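Local atomic coordinates of extracellular endo-alpha-(1->5)-L-arabinanase 1 (PDB entry 1UV4), a protein that hydrolyses internal alpha-1,5-L-arabinofuranosidic linkages of linear arabinan and branched sugar beet arabinan during plant cell-wall degradation, as a secreted calcium-binding enzyme. Residues A[18-22]-A[23-27]; A[57-60]-A[61-64]; A[91-94]-A[95-98]; A[271-274]-A[275-278]. All coordinates share one frame; numbering follows the deposited sequence.

Contact 1 (A[18-22]-A[23-27]); sequences IKEGS and SWYAL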
ATOM      1  N   ILE A  18       7.521   1.298   9.729  1.00 12.07           N
ATOM      2  CA  ILE A  18       7.112   1.780  11.049  1.00 11.65           C
ATOM      3  C   ILE A  18       8.303   1.697  12.015  1.00 11.94           C
ATOM      4  O   ILE A  18       9.157   0.864  11.860  1.00 12.10           O
ATOM      5  CB  ILE A  18       5.883   1.009  11.550  1.00 12.82           C
ATOM      6  CG1 ILE A  18       5.228   1.670  12.770  1.00 12.41           C
ATOM      7  CG2 ILE A  18       6.229  -0.490  11.777  1.00 14.68           C
ATOM      8  CD1 ILE A  18       3.799   1.148  13.023  1.00 15.93           C
ATOM      9  N   LYS A  19       8.375   2.618  12.950  1.00 11.83           N
ATOM     10  CA  LYS A  19       9.400   2.641  14.002  1.00 12.45           C
ATOM     11  C   LYS A  19       8.928   1.819  15.188  1.00 13.00           C
ATOM     12  O   LYS A  19       7.772   1.945  15.611  1.00 14.41           O
ATOM     13  CB  LYS A  19       9.621   4.086  14.447  1.00 11.40           C
ATOM     14  CG  LYS A  19      10.813   4.299  15.387  1.00 10.35           C
ATOM     15  CD  LYS A  19      12.083   4.350  14.582  1.00  9.62           C
ATOM     16  CE  LYS A  19      13.328   4.240  15.436  1.00 10.51           C
ATOM     17  NZ  LYS A  19      13.403   5.370  16.460  1.00  6.78           N
ATOM     18  N   GLU A  20       9.818   1.006  15.758  1.00 11.93           N
ATOM     19  CA  GLU A  20       9.571   0.347  17.038  1.00 12.40           C
ATOM     20  C   GLU A  20      10.850   0.394  17.870  1.00 11.71           C
ATOM     21  O   GLU A  20      11.868  -0.189  17.476  1.00 10.56           O
ATOM     22  CB  GLU A  20       9.116  -1.071  16.894  1.00 14.28           C
ATOM     23  CG  GLU A  20       8.914  -1.791  18.214  1.00 15.27           C
ATOM     24  CD  GLU A  20       8.566  -3.232  17.964  1.00 19.17           C
ATOM     25  OE1 GLU A  20       9.480  -4.050  17.785  1.00 23.15           O
ATOM     26  OE2 GLU A  20       7.373  -3.524  17.850  1.00 22.63           O
ATOM     27  N   GLY A  21      10.849   1.194  18.923  1.00 11.20           N
ATOM     28  CA  GLY A  21      12.024   1.331  19.743  1.00 10.71           C
ATOM     29  C   GLY A  21      13.148   1.988  18.956  1.00 11.05           C
ATOM     30  O   GLY A  21      12.915   2.994  18.286  1.00 10.85           O
ATOM     31  N   SER A  22      14.364   1.436  19.009  1.00 10.49           N
ATOM     32  CA  SER A  22      15.527   2.031  18.338  1.00 11.66           C
ATOM     33  C   SER A  22      15.672   1.558  16.879  1.00 11.30           C
ATOM     34  O   SER A  22      16.662   1.911  16.238  1.00 12.70           O
ATOM     35  CB  SER A  22      16.817   1.707  19.108  1.00 12.06           C
ATOM     36  OG  SER A  22      17.048   0.306  19.099  1.00 15.81           O
ATOM     37  N   SER A  23      14.698   0.817  16.350  1.00 11.81           N
ATOM     38  CA  SER A  23      14.753   0.296  14.982  1.00 10.99           C
ATOM     39  C   SER A  23      13.590   0.733  14.117  1.00 11.43           C
ATOM     40  O   SER A  23      12.487   0.972  14.613  1.00 11.99           O
ATOM     41  CB  SER A  23      14.789  -1.231  14.941  1.00 10.96           C
ATOM     42  OG  SER A  23      15.909  -1.699  15.648  1.00 13.92           O
ATOM     43  N   TRP A  24      13.834   0.755  12.814  1.00 12.52           N
ATOM     44  CA  TRP A  24      12.800   0.840  11.803  1.00 12.14           C
ATOM     45  C   TRP A  24      12.522  -0.566  11.246  1.00 12.12           C
ATOM     46  O   TRP A  24      13.455  -1.361  11.108  1.00 12.19           O
ATOM     47  CB  TRP A  24      13.251   1.733  10.659  1.00 13.90           C
ATOM     48  CG  TRP A  24      13.375   3.175  11.009  1.00 13.01           C
ATOM     49  CD1 TRP A  24      14.480   3.853  11.381  1.00 17.08           C
ATOM     50  CD2 TRP A  24      12.312   4.121  10.966  1.00 12.47           C
ATOM     51  NE1 TRP A  24      14.161   5.175  11.592  1.00 17.38           N
ATOM     52  CE2 TRP A  24      12.829   5.359  11.335  1.00 15.87           C
ATOM     53  CE3 TRP A  24      10.951   4.022  10.676  1.00 13.88           C
ATOM     54  CZ2 TRP A  24      12.028   6.518  11.405  1.00 17.15           C
ATOM     55  CZ3 TRP A  24      10.170   5.149  10.741  1.00 17.91           C
ATOM     56  CH2 TRP A  24      10.700   6.367  11.114  1.00 15.70           C
ATOM     57  N   TYR A  25      11.259  -0.858  10.911  1.00 12.70           N
ATOM     58  CA  TYR A  25      10.884  -2.087  10.227  1.00 13.01           C
ATOM     59  C   TYR A  25      10.208  -1.693   8.956  1.00 13.10           C
ATOM     60  O   TYR A  25       9.293  -0.830   8.965  1.00 14.62           O
ATOM     61  CB  TYR A  25       9.952  -2.959  11.085  1.00 13.40           C
ATOM     62  CG  TYR A  25      10.657  -3.505  12.292  1.00 15.82           C
ATOM     63  CD1 TYR A  25      10.740  -2.756  13.457  1.00 15.18           C
ATOM     64  CD2 TYR A  25      11.283  -4.753  12.256  1.00 18.22           C
ATOM     65  CE1 TYR A  25      11.423  -3.211  14.571  1.00 19.12           C
ATOM     66  CE2 TYR A  25      11.951  -5.231  13.397  1.00 18.01           C
ATOM     67  CZ  TYR A  25      12.000  -4.444  14.535  1.00 17.40           C
ATOM     68  OH  TYR A  25      12.671  -4.806  15.711  1.00 23.53           O
ATOM     69  N   ALA A  26      10.674  -2.266   7.871  1.00 12.18           N
ATOM     70  CA  ALA A  26      10.052  -2.116   6.563  1.00 12.61           C
ATOM     71  C   ALA A  26       9.514  -3.470   6.147  1.00 14.33           C
ATOM     72  O   ALA A  26      10.220  -4.484   6.201  1.00 15.37           O
ATOM     73  CB  ALA A  26      11.024  -1.574   5.524  1.00 13.85           C
ATOM     74  N   LEU A  27       8.246  -3.520   5.769  1.00 14.15           N
ATOM     75  CA  LEU A  27       7.654  -4.769   5.327  1.00 13.64           C
ATOM     76  C   LEU A  27       7.284  -4.628   3.872  1.00 12.63           C
ATOM     77  O   LEU A  27       7.002  -3.512   3.397  1.00 13.77           O
ATOM     78  CB  LEU A  27       6.409  -5.118   6.127  1.00 14.72           C
ATOM     79  CG  LEU A  27       6.638  -5.300   7.620  1.00 18.25           C
ATOM     80  CD1 LEU A  27       6.729  -3.999   8.311  1.00 23.15           C
ATOM     81  CD2 LEU A  27       5.485  -6.123   8.267  1.00 19.96           C
TER
HETATM   82  O   HOH W   1      12.234  -2.772  17.827  1.00 35.84           O
HETATM   83  O   HOH W   2      15.795  -2.118  18.110  1.00 30.44           O
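I18 and Y25 face each other as an antiparallel hydrogen-bonded pair, one pair of a tight hairpin in which strands 18-20 and 23-27 run at 142° to one another. I18 N donates to Y25 O and Y25 N returns a bond to I18 O, each 2.9 Å long. K19 and W24 form the non-hydrogen-bonded pair that follows, and E20 with S23 closes the hairpin. E20 N to S23 O is a straight bond, whereas S23 N reaches E20 O at 3.2 Å from well above the carbonyl plane, where the type II' turn from E20 to S23 closes; G21 takes the positive phi at its second position.

On one face of the sheet, K19 lays its aliphatic chain across the indole of W24. The chain bends at chi2 (80°), which drops CD over the ring, 3.6 Å from the centroid of the five-membered ring, a CH-pi contact. Farther along, NZ turns back to the turn and makes a weak hydrogen bond to G21 O. On the other face lie E20 and Y25, the carboxylate plane 65° from the phenol ring. Water 1 joins them: it donates to E20 O and to E20 OE1 and accepts from Y25 OH at 3.0 Å. The carboxylate is held chiefly from elsewhere, by the backbone N atoms of I109 and S110. Water 2 links S22 OG with S23 OG at the tip. The whole is a beta hairpin with a two-residue loop, a type II' turn, joining the first two strands of one four-stranded antiparallel blade of the family 43 beta-propeller.

Contact 2 (A[57-60]-A[61-64]); sequences TPLS and WWSN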
ATOM      1  N   THR A  57       4.516 -19.963   7.606  1.00 11.87           N
ATOM      2  CA  THR A  57       3.482 -20.981   7.494  1.00 10.71           C
ATOM      3  C   THR A  57       2.216 -20.307   7.038  1.00 11.99           C
ATOM      4  O   THR A  57       1.807 -19.321   7.650  1.00 12.62           O
ATOM      5  CB  THR A  57       3.241 -21.682   8.827  1.00 10.08           C
ATOM      6  OG1 THR A  57       4.457 -22.299   9.234  1.00  9.88           O
ATOM      7  CG2 THR A  57       2.209 -22.806   8.698  1.00 11.20           C
ATOM      8  N   PRO A  58       1.572 -20.757   5.968  1.00 11.36           N
ATOM      9  CA  PRO A  58       0.348 -20.107   5.534  1.00 12.07           C
ATOM     10  C   PRO A  58      -0.818 -20.346   6.504  1.00 11.29           C
ATOM     11  O   PRO A  58      -0.824 -21.278   7.243  1.00 11.25           O
ATOM     12  CB  PRO A  58       0.062 -20.783   4.162  1.00 12.69           C
ATOM     13  CG  PRO A  58       0.768 -22.009   4.195  1.00 13.76           C
ATOM     14  CD  PRO A  58       1.921 -21.918   5.137  1.00 11.33           C
ATOM     15  N   LEU A  59      -1.797 -19.451   6.440  1.00 10.82           N
ATOM     16  CA  LEU A  59      -3.001 -19.571   7.251  1.00 11.79           C
ATOM     17  C   LEU A  59      -4.024 -20.428   6.519  1.00 12.35           C
ATOM     18  O   LEU A  59      -4.189 -20.276   5.297  1.00 12.13           O
ATOM     19  CB  LEU A  59      -3.567 -18.190   7.552  1.00 12.93           C
ATOM     20  CG  LEU A  59      -2.624 -17.308   8.385  1.00 14.33           C
ATOM     21  CD1 LEU A  59      -3.264 -15.949   8.613  1.00 13.85           C
ATOM     22  CD2 LEU A  59      -2.171 -17.950   9.634  1.00 16.38           C
ATOM     23  N   SER A  60      -4.672 -21.353   7.225  1.00 12.11           N
ATOM     24  CA  SER A  60      -5.557 -22.332   6.592  1.00 12.65           C
ATOM     25  C   SER A  60      -6.764 -21.713   5.899  1.00 12.40           C
ATOM     26  O   SER A  60      -7.229 -22.238   4.878  1.00 14.06           O
ATOM     27  CB  SER A  60      -6.021 -23.395   7.577  1.00 12.96           C
ATOM     28  OG  SER A  60      -6.823 -22.838   8.586  1.00 15.78           O
ATOM     29  N   TRP A  61      -7.265 -20.578   6.380  1.00 12.11           N
ATOM     30  CA  TRP A  61      -8.512 -20.035   5.808  1.00 12.03           C
ATOM     31  C   TRP A  61      -8.335 -19.424   4.435  1.00 11.99           C
ATOM     32  O   TRP A  61      -9.293 -19.254   3.677  1.00 11.52           O
ATOM     33  CB  TRP A  61      -9.160 -18.999   6.758  1.00 11.02           C
ATOM     34  CG  TRP A  61      -8.389 -17.744   7.046  1.00 12.53           C
ATOM     35  CD1 TRP A  61      -7.661 -17.494   8.208  1.00 12.52           C
ATOM     36  CD2 TRP A  61      -8.391 -16.534   6.309  1.00 14.02           C
ATOM     37  NE1 TRP A  61      -7.165 -16.218   8.164  1.00 13.72           N
ATOM     38  CE2 TRP A  61      -7.588 -15.602   7.022  1.00 12.87           C
ATOM     39  CE3 TRP A  61      -8.935 -16.143   5.087  1.00 12.59           C
ATOM     40  CZ2 TRP A  61      -7.311 -14.341   6.535  1.00 12.82           C
ATOM     41  CZ3 TRP A  61      -8.676 -14.852   4.618  1.00 13.35           C
ATOM     42  CH2 TRP A  61      -7.873 -13.985   5.337  1.00 13.86           C
ATOM     43  N   TRP A  62      -7.097 -19.100   4.079  1.00 11.32           N
ATOM     44  CA  TRP A  62      -6.831 -18.412   2.792  1.00 10.97           C
ATOM     45  C   TRP A  62      -7.356 -19.209   1.614  1.00 11.57           C
ATOM     46  O   TRP A  62      -7.918 -18.629   0.703  1.00 11.97           O
ATOM     47  CB  TRP A  62      -5.340 -18.192   2.618  1.00  9.95           C
ATOM     48  CG  TRP A  62      -4.713 -17.222   3.541  1.00 11.70           C
ATOM     49  CD1 TRP A  62      -5.316 -16.288   4.345  1.00 13.81           C
ATOM     50  CD2 TRP A  62      -3.318 -17.087   3.760  1.00 11.46           C
ATOM     51  NE1 TRP A  62      -4.361 -15.560   5.024  1.00 13.66           N
ATOM     52  CE2 TRP A  62      -3.124 -16.021   4.672  1.00 12.58           C
ATOM     53  CE3 TRP A  62      -2.194 -17.718   3.231  1.00 12.78           C
ATOM     54  CZ2 TRP A  62      -1.860 -15.614   5.092  1.00 13.34           C
ATOM     55  CZ3 TRP A  62      -0.943 -17.308   3.647  1.00 14.17           C
ATOM     56  CH2 TRP A  62      -0.792 -16.291   4.600  1.00 12.95           C
ATOM     57  N   SER A  63      -7.254 -20.540   1.665  1.00 12.31           N
ATOM     58  CA  SER A  63      -7.677 -21.346   0.510  1.00 13.61           C
ATOM     59  C   SER A  63      -9.202 -21.372   0.299  1.00 14.68           C
ATOM     60  O   SER A  63      -9.687 -21.746  -0.774  1.00 15.91           O
ATOM     61  CB  SER A  63      -7.094 -22.775   0.597  1.00 14.65           C
ATOM     62  OG  SER A  63      -7.676 -23.484   1.635  1.00 16.36           O
ATOM     63  N   ASN A  64      -9.959 -20.974   1.317  1.00 14.54           N
ATOM     64  CA  ASN A  64     -11.410 -20.893   1.215  1.00 14.62           C
ATOM     65  C   ASN A  64     -11.866 -19.744   0.339  1.00 14.31           C
ATOM     66  O   ASN A  64     -13.010 -19.744  -0.121  1.00 14.51           O
ATOM     67  CB  ASN A  64     -12.072 -20.702   2.585  1.00 14.57           C
ATOM     68  CG  ASN A  64     -11.764 -21.843   3.547  1.00 18.29           C
ATOM     69  OD1 ASN A  64     -11.458 -22.966   3.118  1.00 22.79           O
ATOM     70  ND2 ASN A  64     -11.879 -21.571   4.842  1.00 20.01           N
TER
HETATM   71  O   HOH W   3      -4.608 -21.859   3.081  1.00 27.55           O
HETATM   72  O   HOH W   4      -7.121 -20.453   9.579  1.00 27.13           O
HETATM   73  O   HOH W   5      -5.304 -24.368   3.133  1.00 36.50           O
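L59 and P58 pack over one face of the W62 indole, and this is the first shell of the contact. L59 CB sits 3.8 Å from the centroid of the five-membered ring, a CH-pi contact placed toward the rim, with CG and CD1 running on past the rim at NE1, CE2 and CZ2. P58 meets the six-membered part instead, its CB 3.7 Å from W62 CZ3. Between them the backbone N of L59 also lies over the ring, so main chain and side chains together form a lid on this face.

W62 CD1 stands 3.3 Å above the plane of the W61 ring, while W61 CE3 lies at the edge of W62; W61 CG, between its backbone N and carbonyl carbon (chi1 64°), turns that face to W62. L59 CD1 reaches W61 NE1 at 3.9 Å, so the leucine touches both indoles.

The backbone that positions these groups is a short helix-like turn. W62 N makes a weak bond of 3.4 Å to L59 O, and N64 N bonds to W61 O at 3.0 Å. Water 3 donates to L59 O at 2.8 Å, giving that carbonyl a second partner. Water 4 lies 2.6 Å from S60 OG and weakly accepts from W61 N.

Farther out, the two indole N-H groups are tied to different strands: W61 NE1 bonds to D116 of strand 115-123, and W62 NE1 to Y89 OH of strand 84-91. F55 and Y69 meet W62 edge-to-face. The turn lies in the loop between strands 49-54 and 74-81, packed against the blade that contains strands 84-91 and 115-123.

Contact 3 (A[91-94]-A[95-98]); sequences VSSF and GSNT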
ATOM      1  N   VAL A  91      -3.728 -11.704  -0.149  1.00 13.42           N
ATOM      2  CA  VAL A  91      -3.571 -13.072  -0.593  1.00 12.46           C
ATOM      3  C   VAL A  91      -4.144 -13.143  -2.019  1.00 12.68           C
ATOM      4  O   VAL A  91      -5.289 -12.823  -2.206  1.00 13.26           O
ATOM      5  CB  VAL A  91      -4.400 -14.008   0.322  1.00 12.76           C
ATOM      6  CG1 VAL A  91      -4.300 -15.425  -0.152  1.00 13.95           C
ATOM      7  CG2 VAL A  91      -3.990 -13.844   1.774  1.00 14.88           C
ATOM      8  N   SER A  92      -3.352 -13.541  -3.000  1.00 12.35           N
ATOM      9  CA  SER A  92      -3.850 -13.484  -4.378  1.00 12.13           C
ATOM     10  C   SER A  92      -2.982 -14.341  -5.258  1.00 12.57           C
ATOM     11  O   SER A  92      -2.141 -15.108  -4.791  1.00 12.24           O
ATOM     12  CB  SER A  92      -3.822 -12.006  -4.794  1.00 12.87           C
ATOM     13  OG  SER A  92      -4.407 -11.791  -6.065  1.00 13.72           O
ATOM     14  N   SER A  93      -3.255 -14.303  -6.570  1.00 12.04           N
ATOM     15  CA  SER A  93      -2.386 -14.905  -7.589  1.00 11.95           C
ATOM     16  C   SER A  93      -2.231 -13.909  -8.737  1.00 12.03           C
ATOM     17  O   SER A  93      -3.119 -13.111  -8.994  1.00 12.01           O
ATOM     18  CB  SER A  93      -2.932 -16.237  -8.095  1.00 14.11           C
ATOM     19  OG  SER A  93      -4.183 -16.102  -8.685  1.00 18.45           O
ATOM     20  N   PHE A  94      -1.050 -13.896  -9.311  1.00 12.96           N
ATOM     21  CA  PHE A  94      -0.693 -12.888 -10.307  1.00 13.12           C
ATOM     22  C   PHE A  94      -1.753 -12.711 -11.401  1.00 12.75           C
ATOM     23  O   PHE A  94      -2.090 -13.681 -12.110  1.00 14.60           O
ATOM     24  CB  PHE A  94       0.634 -13.235 -10.951  1.00 13.77           C
ATOM     25  CG  PHE A  94       1.804 -13.365  -9.968  1.00 15.20           C
ATOM     26  CD1 PHE A  94       2.083 -12.381  -9.030  1.00 18.46           C
ATOM     27  CD2 PHE A  94       2.629 -14.491 -10.012  1.00 19.02           C
ATOM     28  CE1 PHE A  94       3.136 -12.521  -8.151  1.00 19.21           C
ATOM     29  CE2 PHE A  94       3.689 -14.631  -9.109  1.00 17.02           C
ATOM     30  CZ  PHE A  94       3.929 -13.640  -8.184  1.00 18.11           C
ATOM     31  N   GLY A  95      -2.240 -11.474 -11.531  1.00 12.71           N
ATOM     32  CA  GLY A  95      -3.199 -11.139 -12.579  1.00 12.51           C
ATOM     33  C   GLY A  95      -4.664 -11.335 -12.220  1.00 12.60           C
ATOM     34  O   GLY A  95      -5.522 -10.930 -12.967  1.00 13.21           O
ATOM     35  N   SER A  96      -4.968 -11.987 -11.113  1.00 11.64           N
ATOM     36  CA  SER A  96      -6.325 -12.416 -10.822  1.00 12.22           C
ATOM     37  C   SER A  96      -7.059 -11.421  -9.937  1.00 12.06           C
ATOM     38  O   SER A  96      -6.475 -10.841  -9.011  1.00 12.71           O
ATOM     39  CB  SER A  96      -6.269 -13.756 -10.093  1.00 12.68           C
ATOM     40  OG  SER A  96      -7.589 -14.248  -9.829  1.00 12.95           O
ATOM     41  N   ASN A  97      -8.368 -11.267 -10.111  1.00 12.07           N
ATOM     42  CA  ASN A  97      -9.113 -10.561  -9.052  1.00 11.96           C
ATOM     43  C   ASN A  97      -9.875 -11.459  -8.107  1.00 12.69           C
ATOM     44  O   ASN A  97     -10.753 -10.985  -7.373  1.00 13.72           O
ATOM     45  CB  ASN A  97     -10.011  -9.423  -9.573  1.00 12.53           C
ATOM     46  CG  ASN A  97     -11.253  -9.901 -10.243  1.00 13.85           C
ATOM     47  OD1 ASN A  97     -11.329 -11.025 -10.771  1.00 13.54           O
ATOM     48  ND2 ASN A  97     -12.267  -9.029 -10.253  1.00 15.87           N
ATOM     49  N   THR A  98      -9.476 -12.730  -8.052  1.00 12.55           N
ATOM     50  CA  THR A  98      -9.869 -13.578  -6.949  1.00 13.42           C
ATOM     51  C   THR A  98      -8.780 -13.468  -5.878  1.00 13.33           C
ATOM     52  O   THR A  98      -7.709 -14.052  -5.995  1.00 13.71           O
ATOM     53  CB  THR A  98     -10.065 -14.988  -7.424  1.00 13.31           C
ATOM     54  OG1 THR A  98     -11.098 -15.009  -8.418  1.00 14.41           O
ATOM     55  CG2 THR A  98     -10.586 -15.858  -6.291  1.00 13.47           C
TER
HETATM   56  O   HOH W   6      -4.177  -9.991  -8.125  1.00 18.81           O
HETATM   57  O   HOH W   7      -6.658 -16.116  -7.443  1.00 25.73           O
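S96 faces back across the turn toward S93. S96 CB lies 3.4 Å from S93 OG, and about as far from the S93 carbonyl oxygen. With OG placed anti to the backbone N (chi1 -178°), the hydroxyl is carried on toward the T98 amide: T98 N donates to S96 OG at 3.0 Å, which makes an ST turn. At 3.2 Å from the same oxygen stands water 7, which also lies 2.8 Å from S93 OG and donates to T98 O, knitting both serines to the backbone.

The main chain is closed by S96 N, which bonds to S93 O at 3.0 Å, approaching with a tilt of 26° from the carbonyl plane. Water 6 provides a second bridge, reaching S92 OG and donating to S96 O at 2.6 Å; S92 OG is itself bonded to S99 OG. The contact buries the S93 amide N, which has no partner in the model.

The motif is a type II beta turn, with G95 at its third position at positive phi, in the loop joining strands 84-91 and 99-106. By similarity G95 belongs to the substrate-binding site, consistent with this turn bordering the arabinan-binding cleft of the propeller.

Contact 4 (A[271-274]-A[275-278]); sequences ANDN and GIPK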
ATOM      1  N   ALA A 271      18.167   0.908 -12.366  1.00 12.81           N
ATOM      2  CA  ALA A 271      18.812   0.705 -13.659  1.00 12.89           C
ATOM      3  C   ALA A 271      20.308   0.405 -13.541  1.00 12.96           C
ATOM      4  O   ALA A 271      20.934  -0.024 -14.494  1.00 13.29           O
ATOM      5  CB  ALA A 271      18.606   1.912 -14.588  1.00 14.07           C
ATOM      6  N   ASN A 272      20.883   0.668 -12.367  1.00 13.66           N
ATOM      7  CA  ASN A 272      22.269   0.306 -12.085  1.00 13.00           C
ATOM      8  C   ASN A 272      22.439  -0.996 -11.291  1.00 12.15           C
ATOM      9  O   ASN A 272      23.558  -1.357 -10.916  1.00 13.74           O
ATOM     10  CB  ASN A 272      22.942   1.470 -11.326  1.00 14.01           C
ATOM     11  CG  ASN A 272      24.460   1.354 -11.286  1.00 17.89           C
ATOM     12  OD1 ASN A 272      25.132   1.115 -12.412  1.00 18.15           O
ATOM     13  ND2 ASN A 272      25.034   1.463 -10.147  1.00 21.70           N
ATOM     14  N   ASP A 273      21.339  -1.691 -11.002  1.00 12.25           N
ATOM     15  CA  ASP A 273      21.397  -2.963 -10.306  1.00 12.68           C
ATOM     16  C   ASP A 273      20.272  -3.903 -10.721  1.00 11.91           C
ATOM     17  O   ASP A 273      19.361  -4.224  -9.965  1.00 12.53           O
ATOM     18  CB  ASP A 273      21.430  -2.744  -8.803  1.00 13.35           C
ATOM     19  CG  ASP A 273      21.538  -4.032  -8.029  1.00 15.26           C
ATOM     20  OD1 ASP A 273      22.075  -5.038  -8.569  1.00 16.35           O
ATOM     21  OD2 ASP A 273      21.164  -4.069  -6.857  1.00 17.34           O
ATOM     22  N   ASN A 274      20.368  -4.300 -11.982  1.00 11.15           N
ATOM     23  CA  ASN A 274      19.573  -5.372 -12.574  1.00 12.55           C
ATOM     24  C   ASN A 274      18.083  -5.128 -12.508  1.00 12.52           C
ATOM     25  O   ASN A 274      17.295  -6.078 -12.544  1.00 12.67           O
ATOM     26  CB  ASN A 274      19.935  -6.727 -11.951  1.00 11.57           C
ATOM     27  CG  ASN A 274      21.233  -7.279 -12.481  1.00 14.13           C
ATOM     28  OD1 ASN A 274      21.603  -6.946 -13.671  1.00 14.54           O
ATOM     29  ND2 ASN A 274      21.925  -8.080 -11.744  1.00 19.79           N
ATOM     30  N   GLY A 275      17.687  -3.861 -12.477  1.00 12.58           N
ATOM     31  CA  GLY A 275      16.279  -3.516 -12.405  1.00 13.15           C
ATOM     32  C   GLY A 275      15.567  -3.987 -11.166  1.00 13.46           C
ATOM     33  O   GLY A 275      14.358  -4.166 -11.169  1.00 15.39           O
ATOM     34  N   ILE A 276      16.309  -4.220 -10.094  1.00 13.37           N
ATOM     35  CA  ILE A 276      15.773  -4.738  -8.830  1.00 13.40           C
ATOM     36  C   ILE A 276      15.026  -3.588  -8.119  1.00 12.89           C
ATOM     37  O   ILE A 276      15.514  -2.473  -8.096  1.00 12.78           O
ATOM     38  CB  ILE A 276      16.913  -5.271  -7.934  1.00 13.36           C
ATOM     39  CG1 ILE A 276      17.558  -6.532  -8.559  1.00 17.10           C
ATOM     40  CG2 ILE A 276      16.457  -5.519  -6.483  1.00 15.99           C
ATOM     41  CD1 ILE A 276      18.936  -6.846  -8.046  1.00 21.11           C
ATOM     42  N   PRO A 277      13.820  -3.830  -7.587  1.00 12.99           N
ATOM     43  CA  PRO A 277      13.125  -2.782  -6.825  1.00 12.18           C
ATOM     44  C   PRO A 277      13.780  -2.630  -5.433  1.00 11.76           C
ATOM     45  O   PRO A 277      13.977  -3.594  -4.686  1.00 12.52           O
ATOM     46  CB  PRO A 277      11.708  -3.325  -6.673  1.00 12.76           C
ATOM     47  CG  PRO A 277      11.849  -4.811  -6.682  1.00 12.43           C
ATOM     48  CD  PRO A 277      13.022  -5.077  -7.595  1.00 12.80           C
ATOM     49  N   LYS A 278      14.059  -1.380  -5.098  1.00 12.49           N
ATOM     50  CA  LYS A 278      14.618  -0.990  -3.822  1.00 12.11           C
ATOM     51  C   LYS A 278      13.664  -0.033  -3.121  1.00 11.36           C
ATOM     52  O   LYS A 278      12.832   0.643  -3.746  1.00 12.84           O
ATOM     53  CB  LYS A 278      15.967  -0.311  -4.019  1.00 11.71           C
ATOM     54  CG  LYS A 278      16.951  -1.073  -4.919  1.00 14.35           C
ATOM     55  CD  LYS A 278      17.379  -2.396  -4.281  1.00 18.76           C
ATOM     56  CE  LYS A 278      18.659  -3.043  -4.957  1.00 22.33           C
ATOM     57  NZ  LYS A 278      19.714  -2.044  -5.289  1.00 24.53           N
TER
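D273 and K278 meet through a salt bridge that crosses the mouth of a tight turn, K278 NZ donating to D273 OD2 at 2.9 Å. The bond uses the anti lone pair of OD2, the one pointing away from OD1, and the two side chains approach at about a right angle. CG of D273 is anti to its own amide N (chi1 -178°), which swings the carboxylate toward strand 276-278. The lysine, bent at chi2 and chi4, curls to meet it, and K278 CE comes within 3.3 Å of the same oxygen. D270 gives the ammonium a second, weak and long ionic partner.

The tightly packed part lies beside this bridge. I276 N bonds to D273 O at 3.1 Å, approaching with a tilt of 33° from the carbonyl plane. The I276 side chain leans on that carbonyl as well: CG1 is 3.2 Å from D273 O, and CD1 passes on to lie 3.7 Å from D273 OD1. The carbonyl oxygen is thus flanked by the isoleucine chain while its bond closes the turn.

The other side is looser. N274 CB approaches I276 CD1 at only 4.0 Å, and the amide beyond it leads away from strand 276-278 at an exposed position. G275, like N274, has positive phi, the pair of left-handed conformations that defines a type I' turn. From D273 to I276 this turn serves as the reversal between strands 263-270 and 276-283 in one propeller blade, the strands joined beside it by the I276 and D270 backbones.

All four contacts are surface contacts made within turns, each with one buried residue among those that touch. Contacts 1, 3 and 4 all lie in connections between neighbouring strands of a blade, with turns of type II', II and I' respectively, while contact 2 is a helix-like turn in the linker from strand 49-54 to strand 74-81, between two sheets. Their chemistry differs: contact 1 pairs lysine with tryptophan, contact 2 is largely aromatic and apolar, contact 3 depends on hydroxyls and waters, and contact 4 on a salt bridge. Contacts 2 and 3 touch, W62 NE1 lying 3.7 Å from V91 CG2. Contacts 1 and 3 lie on opposite sides of the chain's centre.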